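Local coordinates for protein polymerase subunit PA (Dhori virus, PDB 4CGS) that forms the N-terminal, cap-snatching-type domain of a viral polymerase subunit, and as a whole protein probably binds RNA, at residues 139-142 and 143-147; 152-155 and 156-160; 160-163 and 164-168. All blocks are in the same frame, centred on the assembly; numbering follows the deposited sequence.

All three contacts are local, made between neighbouring turns of helix, and they follow one another along the chain. Contact 1 is the capped start of helix 140-157 and contact 2 is its far end, their centres about 20 Å apart. Contact 3 is the short helix 162-166 that comes next, its centre about 9 Å from that of contact 2 and 25 Å from that of contact 1. Contacts 2 and 3 share Ser160; Tyr154 packs on Leu163, Ser157 on Leu162, Leu163 and Met166, and Leu163 N probably bonds to Ser157 O. The long helix thus spans one side of the domain, and the chain then turns so that its last helix packs between this one and helix 31-44.

Contact 1: 139-142 and 143-147; sequences DEVQ and RQDVT
Asp139 caps helix 140-157, and residues 140-147 make its first two turns, with backbone bonds four residues apart running from Arg143 N to Asp139 O, Gln144 N to Glu140 O, Asp145 N to Val141 O and Val146 N to Gln142 O. The first is nearly straight, 2.8 Å from Arg143 N to Asp139 O with 170° at the hydrogen. As the N-cap, Asp139 makes a capping box with Gln142: Gln142 N gives its proton to Asp139 OD1 at 2.9 Å, and Asp139 N returns one to Gln142 OE1, also at 2.9 Å, on a lone pair in the plane of the amide. The rest of that amide is used as well, since Gln142 NE2 is bonded to Ile48 O and Tyr60 OH.

Arg143 folds back toward the helix start. Its chain bends at chi3 (-57°), which lays the guanidinium over the Asp139-Glu140 peptide, with Glu140 CA 3.5 Å above its plane near the rim. NH2 of Arg143 lies 3.7 Å from Glu140 CB, while NH1 bonds to Leu138 O. The Glu140 carboxylate is turned nearly parallel to the guanidinium (planes 8° apart), yet Glu140 OE1 stays 5.2 Å from Arg143 NH2. One turn on, Thr147 OG1 donates to Arg143 O at 2.7 Å, from the face opposite to that used by Thr147 N.

The box occupies two amide protons at the helix start, those of Asp139 and Gln142, and the negative charge of Asp139 would be expected to suit the positive end of the helix dipole.

Contact 2: 152-155 and 156-160; sequences TIYN and ESLES
Leu158 overlaps one face of the Tyr154 ring, one helical turn back, in a CH-pi contact: its CD1 lies 4.2 Å from the ring centroid and 27° off the normal. This is toward the C-terminal end of helix 140-157, with a type I beta turn from Ser157 to Ser160. The methyl is displaced toward one edge of the ring, where Tyr154 CE2 is the nearest ring atom at 3.8 Å. Tyr154 keeps CG anti to its backbone N, which carries the ring out along the helix flank where Leu158 and, from helix 162-166, Leu163 can reach it. The Leu158 side chain lies beside that of Asn155, both pointing the same way, with Leu158 CD1 3.6 Å from Asn155 OD1.

The bond from Leu158 N to Tyr154 O is already bent, 137° at the hydrogen, more than the two before it. Glu159 N reaches back three residues to Glu156 O, and the bond that closes the turn, Ser160 N to Ser157 O, is weak at 3.4 Å. On the other side of the helix Glu156 is extended, and its carboxylate ties down the N-terminal chain, OE1 bonding to Ser10 OG and OE2 to Lys9 N.

Ser157 is buried against Leu162 and Met166. In the modelled conformer, one of two deposited, OG swings back to Ile153 O, which then takes two protons: Ser157 N comes at 2.9 Å from one face of the carbonyl plane, and Ser157 OG at 2.7 Å from the opposite face, 40° out of that plane.

Contact 3: 160-163 and 164-168; sequences SNLL and ERMQE
A water molecule bridges the start of helix 162-166, accepting from Glu164 N at 3.0 Å and donating to Ser160 O at 2.8 Å. It is inserted between Glu164 N and Ser160 O, the pair a regular helix would bond directly. The helix is also begun by an ST turn: Ser160 OG accepts from Leu162 N at 3.1 Å. Asn161 occupies the N-cap position, yet its side chain makes no capping bond and runs alongside Glu164, with amide and carboxylate planes 65° apart.

From there the bonds four residues apart take over, Arg165 N to Asn161 O, Met166 N to Leu162 O and Gln167 N to Leu163 O. Arg165 CG lies 3.2 Å from Asn161 O, before the chain bends at chi3 and carries the guanidinium to a salt bridge between NE and Glu33 OE2 of helix 31-44.

On the inner side Met166 crosses over Leu162. In the conformer modelled here, one of two deposited, a bend at chi3 (-73°) turns its methyl back along the helix and sets CE 3.7 Å from Leu162 CG; both residues pack on Ser157 of the preceding helix and on Ile36 of helix 31-44. Leu163 is buried toward Tyr154, Leu158 and Leu126, and its CD1 reaches the amide of Gln167, 4.1 Å from Gln167 NE2, the two side chains crossing.

Two of the amide protons at the helix start, those of Leu162 and Glu164, are thus taken up by a neutral hydroxyl and a water rather than by a charged cap, while the apolar side of the helix joins the two longer helices.

Contact 1: 139-142 and 143-147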
loop_
_atom_site.group_PDB
_atom_site.type_symbol
_atom_site.label_atom_id
_atom_site.label_comp_id
_atom_site.label_asym_id
_atom_site.label_seq_id
_atom_site.Cartn_x
_atom_site.Cartn_y
_atom_site.Cartn_z
ATOM N N ASP A 139 10.734 -1.677 10.071
ATOM C CA ASP A 139 11.446 -1.167 11.234
ATOM C C ASP A 139 10.511 -0.386 12.125
ATOM O O ASP A 139 9.356 -0.110 11.744
ATOM C CB ASP A 139 12.720 -0.472 10.863
ATOM C CG ASP A 139 12.605 0.860 10.300
ATOM O OD1 ASP A 139 11.586 1.498 10.404
ATOM O OD2 ASP A 139 13.720 1.299 9.795
ATOM N N GLU A 140 10.972 0.052 13.297
ATOM C CA GLU A 140 10.050 0.655 14.262
ATOM C C GLU A 140 9.441 1.942 13.685
ATOM O O GLU A 140 8.253 2.203 13.892
ATOM C CB GLU A 140 10.780 0.900 15.573
ATOM C CG GLU A 140 9.859 1.343 16.677
ATOM C CD GLU A 140 10.538 1.618 18.021
ATOM O OE1 GLU A 140 11.751 1.606 18.060
ATOM O OE2 GLU A 140 9.841 1.884 19.010
ATOM N N VAL A 141 10.223 2.747 13.000
ATOM C CA VAL A 141 9.740 4.007 12.428
ATOM C C VAL A 141 8.717 3.727 11.340
ATOM O O VAL A 141 7.655 4.350 11.294
ATOM C CB VAL A 141 10.931 4.868 11.866
ATOM C CG1 VAL A 141 10.383 6.049 11.060
ATOM C CG2 VAL A 141 11.841 5.381 12.984
ATOM N N GLN A 142 8.993 2.757 10.452
ATOM C CA GLN A 142 8.006 2.369 9.480
ATOM C C GLN A 142 6.713 1.850 10.067
ATOM O O GLN A 142 5.630 2.232 9.637
ATOM C CB GLN A 142 8.607 1.300 8.554
ATOM C CG GLN A 142 9.771 1.775 7.682
ATOM C CD GLN A 142 10.369 0.663 6.895
ATOM O OE1 GLN A 142 10.749 -0.353 7.512
ATOM N NE2 GLN A 142 10.508 0.807 5.584
ATOM N N ARG A 143 6.819 1.008 11.087
ATOM C CA ARG A 143 5.615 0.544 11.749
ATOM C C ARG A 143 4.780 1.658 12.361
ATOM O O ARG A 143 3.569 1.714 12.215
ATOM C CB ARG A 143 5.926 -0.542 12.849
ATOM C CG ARG A 143 6.589 -1.767 12.323
ATOM C CD ARG A 143 6.615 -2.855 13.305
ATOM N NE ARG A 143 7.246 -2.535 14.567
ATOM C CZ ARG A 143 8.541 -2.662 14.804
ATOM N NH1 ARG A 143 9.385 -3.070 13.866
ATOM N NH2 ARG A 143 9.020 -2.348 15.997
ATOM N N GLN A 144 5.472 2.596 12.974
ATOM C CA GLN A 144 4.807 3.775 13.538
ATOM C C GLN A 144 4.147 4.614 12.483
ATOM O O GLN A 144 2.988 4.979 12.685
ATOM C CB GLN A 144 5.823 4.579 14.369
ATOM C CG GLN A 144 6.207 4.012 15.736
ATOM C CD GLN A 144 5.062 4.299 16.700
ATOM O OE1 GLN A 144 4.992 5.375 17.336
ATOM N NE2 GLN A 144 4.147 3.385 16.762
ATOM N N ASP A 145 4.833 4.899 11.393
ATOM C CA ASP A 145 4.259 5.777 10.395
ATOM C C ASP A 145 3.091 5.136 9.690
ATOM O O ASP A 145 2.042 5.770 9.445
ATOM C CB ASP A 145 5.303 6.194 9.396
ATOM C CG ASP A 145 6.333 7.171 9.912
ATOM O OD1 ASP A 145 6.125 7.749 11.014
ATOM O OD2 ASP A 145 7.383 7.290 9.254
ATOM N N VAL A 146 3.234 3.869 9.327
ATOM C CA VAL A 146 2.152 3.132 8.664
ATOM C C VAL A 146 0.925 2.990 9.611
ATOM O O VAL A 146 -0.198 3.299 9.201
ATOM C CB VAL A 146 2.628 1.762 8.187
ATOM C CG1 VAL A 146 1.461 0.859 7.800
ATOM C CG2 VAL A 146 3.674 1.898 7.110
ATOM N N THR A 147 1.122 2.559 10.837
ATOM C CA THR A 147 0.034 2.339 11.752
ATOM C C THR A 147 -0.595 3.658 12.150
ATOM O O THR A 147 -1.838 3.704 12.265
ATOM C CB THR A 147 0.516 1.591 13.022
ATOM O OG1 THR A 147 1.486 2.389 13.756
ATOM C CG2 THR A 147 1.064 0.264 12.575
#

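Contact 2: 152-155 and 156-160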
loop_
_atom_site.group_PDB
_atom_site.type_symbol
_atom_site.label_atom_id
_atom_site.label_comp_id
_atom_site.label_asym_id
_atom_site.label_seq_id
_atom_site.Cartn_x
_atom_site.Cartn_y
_atom_site.Cartn_z
ATOM N N THR A 152 -5.561 6.720 11.864
ATOM C CA THR A 152 -6.180 7.988 11.564
ATOM C C THR A 152 -7.349 7.824 10.584
ATOM O O THR A 152 -8.484 8.318 10.843
ATOM C CB THR A 152 -5.148 8.991 10.972
ATOM O OG1 THR A 152 -4.111 9.179 11.917
ATOM C CG2 THR A 152 -5.767 10.314 10.667
ATOM N N ILE A 153 -7.135 7.160 9.467
ATOM C CA ILE A 153 -8.230 6.963 8.530
ATOM C C ILE A 153 -9.310 6.018 9.036
ATOM O O ILE A 153 -10.510 6.245 8.839
ATOM C CB ILE A 153 -7.758 6.565 7.138
ATOM C CG1 ILE A 153 -8.922 6.679 6.121
ATOM C CG2 ILE A 153 -6.984 5.259 7.033
ATOM C CD1 ILE A 153 -8.523 6.885 4.682
ATOM N N TYR A 154 -8.953 5.013 9.820
ATOM C CA TYR A 154 -9.912 4.123 10.472
ATOM C C TYR A 154 -10.821 4.942 11.392
ATOM O O TYR A 154 -12.046 4.826 11.331
ATOM C CB TYR A 154 -9.166 3.098 11.279
ATOM C CG TYR A 154 -10.020 2.142 12.050
ATOM C CD1 TYR A 154 -10.759 1.190 11.483
ATOM C CD2 TYR A 154 -9.969 2.155 13.450
ATOM C CE1 TYR A 154 -11.477 0.248 12.235
ATOM C CE2 TYR A 154 -10.739 1.285 14.184
ATOM C CZ TYR A 154 -11.497 0.315 13.569
ATOM O OH TYR A 154 -12.215 -0.585 14.331
ATOM N N ASN A 155 -10.225 5.733 12.264
ATOM C CA ASN A 155 -11.025 6.565 13.174
ATOM C C ASN A 155 -11.892 7.597 12.456
ATOM O O ASN A 155 -12.993 7.894 12.911
ATOM C CB ASN A 155 -10.159 7.133 14.269
ATOM C CG ASN A 155 -9.866 6.094 15.297
ATOM O OD1 ASN A 155 -10.799 5.421 15.767
ATOM N ND2 ASN A 155 -8.556 5.974 15.660
ATOM N N GLU A 156 -11.432 8.131 11.348
ATOM C CA GLU A 156 -12.274 9.030 10.514
ATOM C C GLU A 156 -13.446 8.241 9.931
ATOM O O GLU A 156 -14.585 8.709 9.931
ATOM C CB GLU A 156 -11.460 9.658 9.368
ATOM C CG GLU A 156 -12.381 10.530 8.511
ATOM C CD GLU A 156 -11.726 11.105 7.282
ATOM O OE1 GLU A 156 -10.501 10.900 7.052
ATOM O OE2 GLU A 156 -12.473 11.798 6.545
ATOM N N SER A 157 -13.195 7.046 9.427
ATOM C CA SER A 157 -14.197 6.250 8.775
ATOM C C SER A 157 -15.305 5.823 9.745
ATOM O O SER A 157 -16.444 5.664 9.289
ATOM C CB SER A 157 -13.473 5.086 8.116
ATOM O OG SER A 157 -12.494 5.534 7.136
ATOM N N LEU A 158 -15.011 5.709 11.032
ATOM C CA LEU A 158 -16.026 5.297 12.031
ATOM C C LEU A 158 -17.017 6.419 12.253
ATOM O O LEU A 158 -18.106 6.185 12.788
ATOM C CB LEU A 158 -15.354 4.990 13.371
ATOM C CG LEU A 158 -14.641 3.627 13.480
ATOM C CD1 LEU A 158 -13.695 3.604 14.660
ATOM C CD2 LEU A 158 -15.700 2.565 13.584
ATOM N N GLU A 159 -16.670 7.651 11.871
ATOM C CA GLU A 159 -17.611 8.812 12.054
ATOM C C GLU A 159 -18.726 8.878 11.041
ATOM O O GLU A 159 -19.668 9.667 11.239
ATOM C CB GLU A 159 -16.802 10.071 11.960
ATOM C CG GLU A 159 -15.821 10.239 13.135
ATOM C CD GLU A 159 -16.577 10.330 14.471
ATOM O OE1 GLU A 159 -17.585 11.021 14.633
ATOM O OE2 GLU A 159 -16.154 9.732 15.443
ATOM N N SER A 160 -18.731 7.994 10.060
ATOM C CA SER A 160 -19.830 7.870 9.101
ATOM C C SER A 160 -20.124 6.396 8.782
ATOM O O SER A 160 -19.710 5.538 9.550
ATOM C CB SER A 160 -19.480 8.646 7.836
ATOM O OG SER A 160 -18.502 7.965 7.101
#

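Contact 3: 160-163 and 164-168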
loop_
_atom_site.group_PDB
_atom_site.type_symbol
_atom_site.label_atom_id
_atom_site.label_comp_id
_atom_site.label_asym_id
_atom_site.label_seq_id
_atom_site.Cartn_x
_atom_site.Cartn_y
_atom_site.Cartn_z
ATOM N N SER A 160 -18.731 7.994 10.060
ATOM C CA SER A 160 -19.830 7.870 9.101
ATOM C C SER A 160 -20.124 6.396 8.782
ATOM O O SER A 160 -19.710 5.538 9.550
ATOM C CB SER A 160 -19.480 8.646 7.836
ATOM O OG SER A 160 -18.502 7.965 7.101
ATOM N N ASN A 161 -20.793 6.080 7.654
ATOM C CA ASN A 161 -20.966 4.697 7.266
ATOM C C ASN A 161 -19.812 4.189 6.437
ATOM O O ASN A 161 -19.853 3.039 6.018
ATOM C CB ASN A 161 -22.301 4.476 6.556
ATOM C CG ASN A 161 -23.465 4.802 7.421
ATOM O OD1 ASN A 161 -24.370 5.564 7.004
ATOM N ND2 ASN A 161 -23.479 4.211 8.628
ATOM N N LEU A 162 -18.754 5.018 6.285
ATOM C CA LEU A 162 -17.618 4.649 5.487
ATOM C C LEU A 162 -16.934 3.342 5.925
ATOM O O LEU A 162 -16.651 2.505 5.063
ATOM C CB LEU A 162 -16.632 5.790 5.481
ATOM C CG LEU A 162 -15.393 5.573 4.623
ATOM C CD1 LEU A 162 -15.803 5.328 3.190
ATOM C CD2 LEU A 162 -14.477 6.777 4.788
ATOM N N LEU A 163 -16.616 3.177 7.207
ATOM C CA LEU A 163 -15.947 1.907 7.598
ATOM C C LEU A 163 -16.774 0.681 7.265
ATOM O O LEU A 163 -16.276 -0.273 6.666
ATOM C CB LEU A 163 -15.563 1.843 9.086
ATOM C CG LEU A 163 -14.779 0.599 9.584
ATOM C CD1 LEU A 163 -13.553 0.424 8.733
ATOM C CD2 LEU A 163 -14.407 0.601 11.056
ATOM N N GLU A 164 -18.058 0.733 7.597
ATOM C CA GLU A 164 -18.983 -0.341 7.297
ATOM C C GLU A 164 -19.043 -0.603 5.778
ATOM O O GLU A 164 -18.941 -1.752 5.346
ATOM C CB GLU A 164 -20.377 -0.063 7.832
ATOM C CG GLU A 164 -21.331 -1.257 7.676
ATOM C CD GLU A 164 -22.828 -0.924 7.784
ATOM O OE1 GLU A 164 -23.263 0.231 7.775
ATOM O OE2 GLU A 164 -23.598 -1.897 7.831
ATOM N N ARG A 165 -19.120 0.467 4.988
ATOM C CA ARG A 165 -19.126 0.363 3.537
ATOM C C ARG A 165 -17.843 -0.295 3.016
ATOM O O ARG A 165 -17.898 -1.145 2.106
ATOM C CB ARG A 165 -19.361 1.732 2.898
ATOM C CG ARG A 165 -20.821 2.163 3.073
ATOM C CD ARG A 165 -21.111 3.497 2.469
ATOM N NE ARG A 165 -20.792 3.514 1.078
ATOM C CZ ARG A 165 -20.914 4.581 0.305
ATOM N NH1 ARG A 165 -21.456 5.693 0.799
ATOM N NH2 ARG A 165 -20.521 4.528 -0.983
ATOM N N MET A 166 -16.673 0.126 3.521
ATOM C CA MET A 166 -15.429 -0.497 3.090
ATOM C C MET A 166 -15.335 -1.980 3.463
ATOM O O MET A 166 -14.750 -2.783 2.750
ATOM C CB MET A 166 -14.202 0.232 3.639
ATOM C CG MET A 166 -13.906 1.535 2.890
ATOM S SD MET A 166 -12.365 2.307 3.427
ATOM C CE MET A 166 -12.812 2.927 5.034
ATOM N N GLN A 167 -15.916 -2.346 4.599
ATOM C CA GLN A 167 -16.009 -3.745 4.992
ATOM C C GLN A 167 -16.928 -4.556 4.086
ATOM O O GLN A 167 -16.955 -5.765 4.173
ATOM C CB GLN A 167 -16.349 -3.849 6.486
ATOM C CG GLN A 167 -15.159 -3.369 7.316
ATOM C CD GLN A 167 -15.243 -3.393 8.828
ATOM O OE1 GLN A 167 -16.343 -3.266 9.453
ATOM N NE2 GLN A 167 -14.036 -3.534 9.452
ATOM N N GLU A 168 -17.749 -3.859 3.307
ATOM C CA GLU A 168 -18.597 -4.456 2.296
ATOM C C GLU A 168 -17.921 -4.625 0.940
ATOM O O GLU A 168 -18.568 -5.054 -0.023
ATOM C CB GLU A 168 -19.953 -3.712 2.158
ATOM C CG GLU A 168 -20.786 -3.753 3.400
ATOM C CD GLU A 168 -22.008 -2.834 3.370
ATOM O OE1 GLU A 168 -21.998 -1.807 2.676
ATOM O OE2 GLU A 168 -22.967 -3.078 4.127
HETATM O O HOH W 1 -19.041 2.776 9.490
#